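Local coordinates for protein putative metal-dependent hydrolase (PDB 6KNS) that binds zinc and calcium and is probably a metal-dependent hydrolase, perhaps related in activity to 3'-tRNA processing endoribonucleases, at residues S64-D69 / I103-K108; I118-D123 / T143-R148; E238-I241 / G245-W248. One frame throughout, in Å; residues are numbered along the deposited sequence.

Interaction 1 (S64-D69 / I103-K108); sequences SHYHHD and IEQFQK. With ZN (zinc ion), chain H; ZN (zinc ion), chain G.
Tyr66 reaches out of the zinc-binding loop and lies against the helix 103-107, where the CB of Gln105 covers one face of its ring. This CH-pi contact places Gln105 CB 3.6 Å from the centroid of the Tyr66 ring and 18° off its normal. With CG beside the backbone N (chi1 -60°), the Tyr66 side chain extends toward the helix. Gln105 runs past it in the opposite direction: its CG lies 3.8 Å from Tyr66 CB, and the bend at chi2 turns the amide back alongside the tyrosine. The amide plane stands 31° from that of the ring. Tyr66 OH lies at the edge of the Phe106 ring, near its plane, and comes within 3.7 Å of Phe106 CB. The hydroxyl is hydrogen-bonded to the backbone O of His99, ahead of that helix.

On either side of Tyr66 in sequence stand metal ligands of the HxHxDH motif. His65 NE2 binds one zinc ion at 2.3 Å and His67 ND1 binds the same ion at 2.1 Å, with His140 and Asp161 completing the site; Asp69 OD2 binds the second zinc. A bond of 2.9 Å from His65 ND1 to Ser64 OG, in the imidazole plane, joins the zinc bond at NE2 in restricting the ring's rotation. The chemistry divides by residue: neighbouring side chains hold the metals, while Tyr66 packs their loop on the helix through apolar contact.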
loop_
_atom_site.group_PDB
_atom_site.type_symbol
_atom_site.label_atom_id
_atom_site.label_comp_id
_atom_site.label_asym_id
_atom_site.label_seq_id
_atom_site.Cartn_x
_atom_site.Cartn_y
_atom_site.Cartn_z
ATOM N N SER A 64 10.154 -9.331 7.887
ATOM C CA SER A 64 10.193 -10.755 8.228
ATOM C C SER A 64 10.329 -11.612 6.952
ATOM O O SER A 64 10.997 -12.648 6.970
ATOM C CB SER A 64 8.915 -11.181 8.943
ATOM O OG SER A 64 7.778 -10.858 8.143
ATOM N N HIS A 65 9.672 -11.181 5.881
ATOM C CA HIS A 65 9.681 -11.891 4.622
ATOM C C HIS A 65 9.091 -11.031 3.514
ATOM O O HIS A 65 8.604 -9.919 3.784
ATOM C CB HIS A 65 8.969 -13.238 4.725
ATOM C CG HIS A 65 7.473 -13.189 4.908
ATOM N ND1 HIS A 65 6.862 -12.623 6.009
ATOM C CD2 HIS A 65 6.480 -13.762 4.177
ATOM C CE1 HIS A 65 5.554 -12.829 5.922
ATOM N NE2 HIS A 65 5.296 -13.512 4.819
ATOM N N TYR A 66 9.141 -11.518 2.280
ATOM C CA TYR A 66 8.833 -10.677 1.145
ATOM C C TYR A 66 7.492 -10.929 0.459
ATOM O O TYR A 66 7.283 -10.512 -0.680
ATOM C CB TYR A 66 9.968 -10.794 0.130
ATOM C CG TYR A 66 11.347 -10.363 0.679
ATOM C CD1 TYR A 66 11.626 -9.028 0.882
ATOM C CD2 TYR A 66 12.334 -11.270 0.951
ATOM C CE1 TYR A 66 12.842 -8.601 1.340
ATOM C CE2 TYR A 66 13.611 -10.842 1.423
ATOM C CZ TYR A 66 13.832 -9.505 1.631
ATOM O OH TYR A 66 15.032 -8.988 2.062
ATOM N N HIS A 67 6.551 -11.516 1.171
ATOM C CA HIS A 67 5.159 -11.597 0.700
ATOM C C HIS A 67 4.590 -10.164 0.630
ATOM O O HIS A 67 4.912 -9.332 1.483
ATOM C CB HIS A 67 4.320 -12.449 1.669
ATOM C CG HIS A 67 4.253 -13.904 1.333
ATOM N ND1 HIS A 67 3.836 -14.860 2.243
ATOM C CD2 HIS A 67 4.467 -14.565 0.163
ATOM C CE1 HIS A 67 3.830 -16.052 1.655
ATOM N NE2 HIS A 67 4.212 -15.899 0.394
ATOM N N HIS A 68 3.737 -9.901 -0.368
ATOM C CA HIS A 68 3.167 -8.566 -0.630
ATOM C C HIS A 68 2.568 -7.889 0.581
ATOM O O HIS A 68 2.759 -6.688 0.822
ATOM C CB HIS A 68 2.054 -8.654 -1.670
ATOM C CG HIS A 68 2.504 -9.145 -2.989
ATOM N ND1 HIS A 68 3.524 -8.547 -3.707
ATOM C CD2 HIS A 68 2.076 -10.202 -3.730
ATOM C CE1 HIS A 68 3.680 -9.206 -4.850
ATOM N NE2 HIS A 68 2.823 -10.213 -4.876
ATOM N N ASP A 69 1.832 -8.653 1.365
ATOM C CA ASP A 69 1.206 -8.091 2.570
ATOM C C ASP A 69 2.167 -7.685 3.700
ATOM O O ASP A 69 1.729 -7.095 4.698
ATOM C CB ASP A 69 0.079 -8.996 3.070
ATOM C CG ASP A 69 0.573 -10.370 3.483
ATOM O OD1 ASP A 69 1.347 -10.948 2.719
ATOM O OD2 ASP A 69 0.171 -10.857 4.551
ATOM N N ILE A 103 17.481 -12.992 -3.184
ATOM C CA ILE A 103 18.383 -11.933 -3.600
ATOM C C ILE A 103 17.652 -10.831 -4.379
ATOM O O ILE A 103 17.884 -9.645 -4.138
ATOM C CB ILE A 103 19.575 -12.485 -4.403
ATOM C CG1 ILE A 103 20.571 -13.160 -3.447
ATOM C CG2 ILE A 103 20.346 -11.377 -5.121
ATOM C CD1 ILE A 103 21.302 -12.162 -2.481
ATOM N N GLU A 104 16.784 -11.229 -5.298
ATOM C CA GLU A 104 16.037 -10.248 -6.085
ATOM C C GLU A 104 15.192 -9.348 -5.204
ATOM O O GLU A 104 15.212 -8.114 -5.369
ATOM C CB GLU A 104 15.156 -10.907 -7.147
ATOM C CG GLU A 104 15.879 -11.117 -8.424
ATOM C CD GLU A 104 15.061 -10.846 -9.699
ATOM O OE1 GLU A 104 13.932 -10.283 -9.677
ATOM O OE2 GLU A 104 15.623 -11.174 -10.756
ATOM N N GLN A 105 14.489 -9.940 -4.237
ATOM C CA GLN A 105 13.687 -9.141 -3.317
ATOM C C GLN A 105 14.568 -8.253 -2.445
ATOM O O GLN A 105 14.279 -7.057 -2.303
ATOM C CB GLN A 105 12.766 -10.012 -2.450
ATOM C CG GLN A 105 11.704 -10.776 -3.244
ATOM C CD GLN A 105 10.642 -9.871 -3.861
ATOM O OE1 GLN A 105 10.435 -8.718 -3.448
ATOM N NE2 GLN A 105 9.959 -10.400 -4.858
ATOM N N PHE A 106 15.628 -8.830 -1.858
ATOM C CA PHE A 106 16.595 -8.034 -1.076
ATOM C C PHE A 106 17.225 -6.849 -1.850
ATOM O O PHE A 106 17.447 -5.735 -1.306
ATOM C CB PHE A 106 17.713 -8.911 -0.487
ATOM C CG PHE A 106 18.733 -8.122 0.243
ATOM C CD1 PHE A 106 18.493 -7.714 1.547
ATOM C CD2 PHE A 106 19.870 -7.681 -0.395
ATOM C CE1 PHE A 106 19.389 -6.937 2.214
ATOM C CE2 PHE A 106 20.784 -6.888 0.267
ATOM C CZ PHE A 106 20.545 -6.519 1.587
ATOM N N GLN A 107 17.517 -7.060 -3.119
ATOM C CA GLN A 107 18.091 -5.965 -3.920
ATOM C C GLN A 107 17.157 -4.744 -4.107
ATOM O O GLN A 107 17.621 -3.639 -4.374
ATOM C CB GLN A 107 18.546 -6.480 -5.287
ATOM C CG GLN A 107 19.849 -7.260 -5.243
ATOM C CD GLN A 107 20.068 -8.061 -6.553
ATOM O OE1 GLN A 107 19.088 -8.403 -7.265
ATOM N NE2 GLN A 107 21.327 -8.347 -6.866
ATOM N N LYS A 108 15.861 -4.925 -3.949
ATOM C CA LYS A 108 14.958 -3.818 -4.133
ATOM C C LYS A 108 14.961 -2.846 -2.957
ATOM O O LYS A 108 14.356 -1.764 -3.042
ATOM C CB LYS A 108 13.537 -4.347 -4.345
ATOM C CG LYS A 108 13.341 -5.152 -5.646
ATOM C CD LYS A 108 11.952 -5.829 -5.599
ATOM C CE LYS A 108 11.651 -6.745 -6.783
ATOM N NZ LYS A 108 10.261 -7.307 -6.582
HETATM ZN ZN ZN H . 3.434 -14.687 4.303
HETATM ZN ZN ZN G . 1.552 -12.598 5.755
#

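Interaction 2 (I118-D123 / T143-R148); sequences IAFQPD and TCYAMR
The segment 118-123 runs from strand 115-119 toward strand 145-148 without pairing with it, the nearest CA atoms, those of Pro122 and Tyr145, being 7.7 Å apart. Side chains bridge that separation. Phe120 and Tyr145 form an offset edge-to-face pair, with ring planes at 88° and centroids 5.6 Å apart. The leading edge belongs to Phe120, whose CE1 comes to 3.8 Å from Tyr145 CD2 and 3.9 Å from Tyr145 CG, while its CZ lies 4.1 Å from Tyr145 CB. Phe120 holds CG between its backbone N and carbonyl carbon (chi1 59°), a setting that directs the ring toward Tyr145.

In the metallo-beta-lactamase fold two mixed sheets face each other, and this contact spans them: strand 115-119 is an outermost strand of one, and strand 145-150 belongs to the other. Phe135, on strand 131-137, which pairs with 145-150, also stacks with Phe120, so the ring is held by two aromatic partners from the opposing sheet.

Pro122 supplies the second half of the grip on Tyr145. Its CB approaches Tyr145 CE1, the ring atom para to CD2, to 3.3 Å, a close apolar contact, and its CG lies 3.7 Å from Tyr145 OH.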
loop_
_atom_site.group_PDB
_atom_site.type_symbol
_atom_site.label_atom_id
_atom_site.label_comp_id
_atom_site.label_asym_id
_atom_site.label_seq_id
_atom_site.Cartn_x
_atom_site.Cartn_y
_atom_site.Cartn_z
ATOM N N ILE A 118 20.074 -3.824 4.240
ATOM C CA ILE A 118 21.123 -4.487 5.005
ATOM C C ILE A 118 20.604 -5.864 5.330
ATOM O O ILE A 118 19.508 -5.983 5.887
ATOM C CB ILE A 118 21.473 -3.725 6.306
ATOM C CG1 ILE A 118 21.835 -2.260 5.992
ATOM C CG2 ILE A 118 22.619 -4.456 7.096
ATOM C CD1 ILE A 118 22.266 -1.396 7.285
ATOM N N ALA A 119 21.363 -6.900 4.936
ATOM C CA ALA A 119 20.961 -8.283 5.137
ATOM C C ALA A 119 21.129 -8.620 6.604
ATOM O O ALA A 119 22.232 -8.507 7.127
ATOM C CB ALA A 119 21.843 -9.229 4.297
ATOM N N PHE A 120 20.079 -9.075 7.278
ATOM C CA PHE A 120 20.308 -9.621 8.617
ATOM C C PHE A 120 20.779 -11.031 8.475
ATOM O O PHE A 120 20.503 -11.671 7.463
ATOM C CB PHE A 120 19.137 -9.479 9.589
ATOM C CG PHE A 120 17.824 -10.134 9.175
ATOM C CD1 PHE A 120 17.612 -11.488 9.343
ATOM C CD2 PHE A 120 16.760 -9.360 8.765
ATOM C CE1 PHE A 120 16.368 -12.084 9.043
ATOM C CE2 PHE A 120 15.523 -9.930 8.448
ATOM C CZ PHE A 120 15.339 -11.313 8.600
ATOM N N GLN A 121 21.527 -11.492 9.461
ATOM C CA GLN A 121 22.014 -12.841 9.465
ATOM C C GLN A 121 21.222 -13.585 10.542
ATOM O O GLN A 121 21.245 -13.198 11.707
ATOM C CB GLN A 121 23.527 -12.865 9.756
ATOM C CG GLN A 121 24.405 -12.151 8.688
ATOM C CD GLN A 121 23.993 -12.492 7.218
ATOM O OE1 GLN A 121 23.560 -13.622 6.915
ATOM N NE2 GLN A 121 24.112 -11.504 6.320
ATOM N N PRO A 122 20.516 -14.645 10.151
ATOM C CA PRO A 122 19.576 -15.315 11.037
ATOM C C PRO A 122 20.202 -15.979 12.263
ATOM O O PRO A 122 19.504 -16.176 13.236
ATOM C CB PRO A 122 18.923 -16.384 10.149
ATOM C CG PRO A 122 19.650 -16.421 8.924
ATOM C CD PRO A 122 20.444 -15.159 8.777
ATOM N N ASP A 123 21.496 -16.283 12.209
ATOM C CA ASP A 123 22.223 -16.931 13.328
ATOM C C ASP A 123 22.984 -15.945 14.255
ATOM O O ASP A 123 23.726 -16.378 15.125
ATOM C CB ASP A 123 23.200 -17.997 12.775
ATOM C CG ASP A 123 24.157 -17.436 11.679
ATOM O OD1 ASP A 123 23.739 -16.532 10.881
ATOM O OD2 ASP A 123 25.325 -17.932 11.587
ATOM N N THR A 143 10.738 -18.065 2.413
ATOM C CA THR A 143 11.638 -17.857 3.522
ATOM C C THR A 143 11.099 -16.757 4.419
ATOM O O THR A 143 10.721 -15.673 3.953
ATOM C CB THR A 143 13.035 -17.458 3.007
ATOM O OG1 THR A 143 13.477 -18.470 2.126
ATOM C CG2 THR A 143 14.045 -17.320 4.121
ATOM N N CYS A 144 11.016 -17.042 5.704
ATOM C CA CYS A 144 10.447 -16.055 6.600
ATOM C C CYS A 144 11.096 -16.217 7.958
ATOM O O CYS A 144 11.436 -17.350 8.329
ATOM C CB CYS A 144 8.905 -16.202 6.646
ATOM S SG CYS A 144 8.128 -15.080 7.786
ATOM N N TYR A 145 11.327 -15.096 8.674
ATOM C CA TYR A 145 11.927 -15.174 10.021
ATOM C C TYR A 145 11.075 -14.506 11.078
ATOM O O TYR A 145 10.694 -13.352 10.930
ATOM C CB TYR A 145 13.352 -14.577 10.061
ATOM C CG TYR A 145 14.303 -15.372 9.254
ATOM C CD1 TYR A 145 15.055 -16.396 9.821
ATOM C CD2 TYR A 145 14.397 -15.159 7.899
ATOM C CE1 TYR A 145 15.922 -17.175 9.034
ATOM C CE2 TYR A 145 15.251 -15.912 7.113
ATOM C CZ TYR A 145 16.016 -16.905 7.678
ATOM O OH TYR A 145 16.835 -17.632 6.852
ATOM N N ALA A 146 10.834 -15.247 12.173
ATOM C CA ALA A 146 10.249 -14.694 13.381
ATOM C C ALA A 146 11.313 -13.883 14.082
ATOM O O ALA A 146 12.497 -14.074 13.804
ATOM C CB ALA A 146 9.727 -15.786 14.282
ATOM N N MET A 147 10.903 -12.963 14.955
ATOM C CA MET A 147 11.844 -12.075 15.621
ATOM C C MET A 147 11.592 -11.978 17.117
ATOM O O MET A 147 10.451 -11.943 17.563
ATOM C CB MET A 147 11.760 -10.679 15.042
ATOM C CG MET A 147 12.015 -10.614 13.559
ATOM S SD MET A 147 11.601 -8.987 12.910
ATOM C CE MET A 147 11.498 -9.462 11.184
ATOM N N ARG A 148 12.681 -11.953 17.884
ATOM C CA ARG A 148 12.631 -11.717 19.321
ATOM C C ARG A 148 13.324 -10.381 19.547
ATOM O O ARG A 148 14.512 -10.234 19.220
ATOM C CB ARG A 148 13.358 -12.816 20.069
ATOM C CG ARG A 148 13.501 -12.496 21.553
ATOM C CD ARG A 148 14.419 -13.425 22.330
ATOM N NE ARG A 148 13.642 -14.422 23.018
ATOM C CZ ARG A 148 13.397 -14.488 24.321
ATOM N NH1 ARG A 148 13.917 -13.647 25.191
ATOM N NH2 ARG A 148 12.608 -15.447 24.744
#

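Interaction 3 (E238-I241 / G245-W248); sequences EVNI and GFVW. With CA (calcium ion), chain E.
Phe246 and Asn240 make the principal contact between strand 238-241 and the loop that leads into strand 247-249, crossing at about a right angle. The course of Asn240 can be followed outward from the backbone. Its CB, which points toward the segment 245-248, touches the aromatic ring first, 3.8 Å from Phe246 CE2. The next atom, CG, stays near the same ring atom, 4.0 Å from Phe246 CE2, and lies beside its own backbone N (chi1 -63°), a rotation that directs the amide toward Glu238. At the tip, ND2 is 4.0 Å from Phe246 CZ and donates a hydrogen bond of 2.9 Å to Glu238 OE2. That bond is nearly straight, at 174°; the acceptor lies in the amide plane, yet the donor arrives from above the carboxylate plane. The amide and phenyl planes stand 47° apart.

Glu238, two residues earlier on the strand, is extended beyond CG and grips a calcium ion with both carboxylate oxygens, OE1 at 2.5 Å and OE2 at 2.6 Å from the metal. OE2 thus serves the calcium and Asn240 together, so the amide, with the calcium, probably limits the carboxylate's rotation. A water molecule is a further calcium ligand. Beyond the asparagine, Phe246 also packs on Leu214 of strand 212-216 and on Val11 of strand 7-13.

Strand 238-241 is an outermost strand of one sheet and strand 247-249 of the other, and this contact closes one margin of the two-sheet sandwich characteristic of the metallo-beta-lactamase fold.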
loop_
_atom_site.group_PDB
_atom_site.type_symbol
_atom_site.label_atom_id
_atom_site.label_comp_id
_atom_site.label_asym_id
_atom_site.label_seq_id
_atom_site.Cartn_x
_atom_site.Cartn_y
_atom_site.Cartn_z
ATOM N N GLU A 238 -3.551 -13.301 29.575
ATOM C CA GLU A 238 -4.252 -12.323 28.775
ATOM C C GLU A 238 -4.055 -12.554 27.270
ATOM O O GLU A 238 -2.934 -12.736 26.796
ATOM C CB GLU A 238 -3.756 -10.920 29.125
ATOM C CG GLU A 238 -4.633 -9.805 28.545
ATOM C CD GLU A 238 -4.034 -8.413 28.748
ATOM O OE1 GLU A 238 -3.009 -8.283 29.456
ATOM O OE2 GLU A 238 -4.559 -7.448 28.159
ATOM N N VAL A 239 -5.166 -12.490 26.535
ATOM C CA VAL A 239 -5.198 -12.605 25.086
ATOM C C VAL A 239 -6.044 -11.454 24.489
ATOM O O VAL A 239 -7.231 -11.280 24.842
ATOM C CB VAL A 239 -5.807 -13.962 24.618
ATOM C CG1 VAL A 239 -5.716 -14.083 23.068
ATOM C CG2 VAL A 239 -5.114 -15.164 25.302
ATOM N N ASN A 240 -5.428 -10.711 23.566
ATOM C CA ASN A 240 -6.076 -9.648 22.823
ATOM C C ASN A 240 -6.039 -9.907 21.318
ATOM O O ASN A 240 -5.204 -10.653 20.805
ATOM C CB ASN A 240 -5.390 -8.308 23.119
ATOM C CG ASN A 240 -5.515 -7.928 24.577
ATOM O OD1 ASN A 240 -6.610 -7.714 25.047
ATOM N ND2 ASN A 240 -4.410 -7.883 25.300
ATOM N N ILE A 241 -6.977 -9.270 20.635
ATOM C CA ILE A 241 -7.052 -9.241 19.177
ATOM C C ILE A 241 -6.403 -7.930 18.726
ATOM O O ILE A 241 -6.753 -6.859 19.196
ATOM C CB ILE A 241 -8.519 -9.280 18.697
ATOM C CG1 ILE A 241 -9.254 -10.519 19.270
ATOM C CG2 ILE A 241 -8.600 -9.309 17.161
ATOM C CD1 ILE A 241 -8.460 -11.811 19.051
ATOM N N GLY A 245 -3.704 0.774 15.909
ATOM C CA GLY A 245 -3.807 1.619 17.093
ATOM C C GLY A 245 -3.633 0.902 18.414
ATOM O O GLY A 245 -3.470 1.534 19.478
ATOM N N PHE A 246 -3.718 -0.417 18.392
ATOM C CA PHE A 246 -3.464 -1.171 19.604
ATOM C C PHE A 246 -2.062 -0.839 20.161
ATOM O O PHE A 246 -1.075 -0.935 19.437
ATOM C CB PHE A 246 -3.557 -2.679 19.332
ATOM C CG PHE A 246 -3.331 -3.526 20.564
ATOM C CD1 PHE A 246 -2.045 -3.902 20.936
ATOM C CD2 PHE A 246 -4.407 -3.947 21.334
ATOM C CE1 PHE A 246 -1.835 -4.662 22.056
ATOM C CE2 PHE A 246 -4.208 -4.732 22.479
ATOM C CZ PHE A 246 -2.926 -5.080 22.838
ATOM N N VAL A 247 -1.973 -0.519 21.453
ATOM C CA VAL A 247 -0.719 -0.115 22.058
ATOM C C VAL A 247 -0.404 -1.090 23.180
ATOM O O VAL A 247 -1.245 -1.367 24.023
ATOM C CB VAL A 247 -0.752 1.371 22.592
ATOM C CG1 VAL A 247 0.382 1.662 23.529
ATOM C CG2 VAL A 247 -0.781 2.414 21.411
ATOM N N TRP A 248 0.812 -1.625 23.152
ATOM C CA TRP A 248 1.382 -2.355 24.287
ATOM C C TRP A 248 2.581 -1.580 24.776
ATOM O O TRP A 248 3.417 -1.170 23.984
ATOM C CB TRP A 248 1.855 -3.748 23.872
ATOM C CG TRP A 248 2.423 -4.527 25.016
ATOM C CD1 TRP A 248 1.725 -5.318 25.882
ATOM C CD2 TRP A 248 3.791 -4.600 25.427
ATOM N NE1 TRP A 248 2.580 -5.889 26.787
ATOM C CE2 TRP A 248 3.849 -5.464 26.532
ATOM C CE3 TRP A 248 4.980 -4.032 24.957
ATOM C CZ2 TRP A 248 5.033 -5.784 27.171
ATOM C CZ3 TRP A 248 6.173 -4.349 25.613
ATOM C CH2 TRP A 248 6.178 -5.207 26.709
HETATM CA CA CA E . -3.103 -5.822 29.521
HETATM O O HOH W 1 -2.004 -5.367 27.349
#

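Overall arrangement
Interactions 1 and 2 are neighbours, their centres 12 Å apart, and they meet directly: Ser64 O lies 3.0 Å from Tyr145 N, a probable hydrogen bond, and Phe106 CE1 packs 3.4 Å from Ala119 N. His65 ND1 is also 3.3 Å from Cys144 SG, so the zinc loop of interaction 1 rests on the segment that carries Tyr145, itself about 11 Å by its side chain from a zinc ion. Interaction 3 stands apart, beyond the chain's centre, with its centre 28 Å from that of interaction 1 and 24 Å from that of interaction 2. Interactions 2 and 3 each join both sheets, one near the dinuclear site, the other beside a surface calcium.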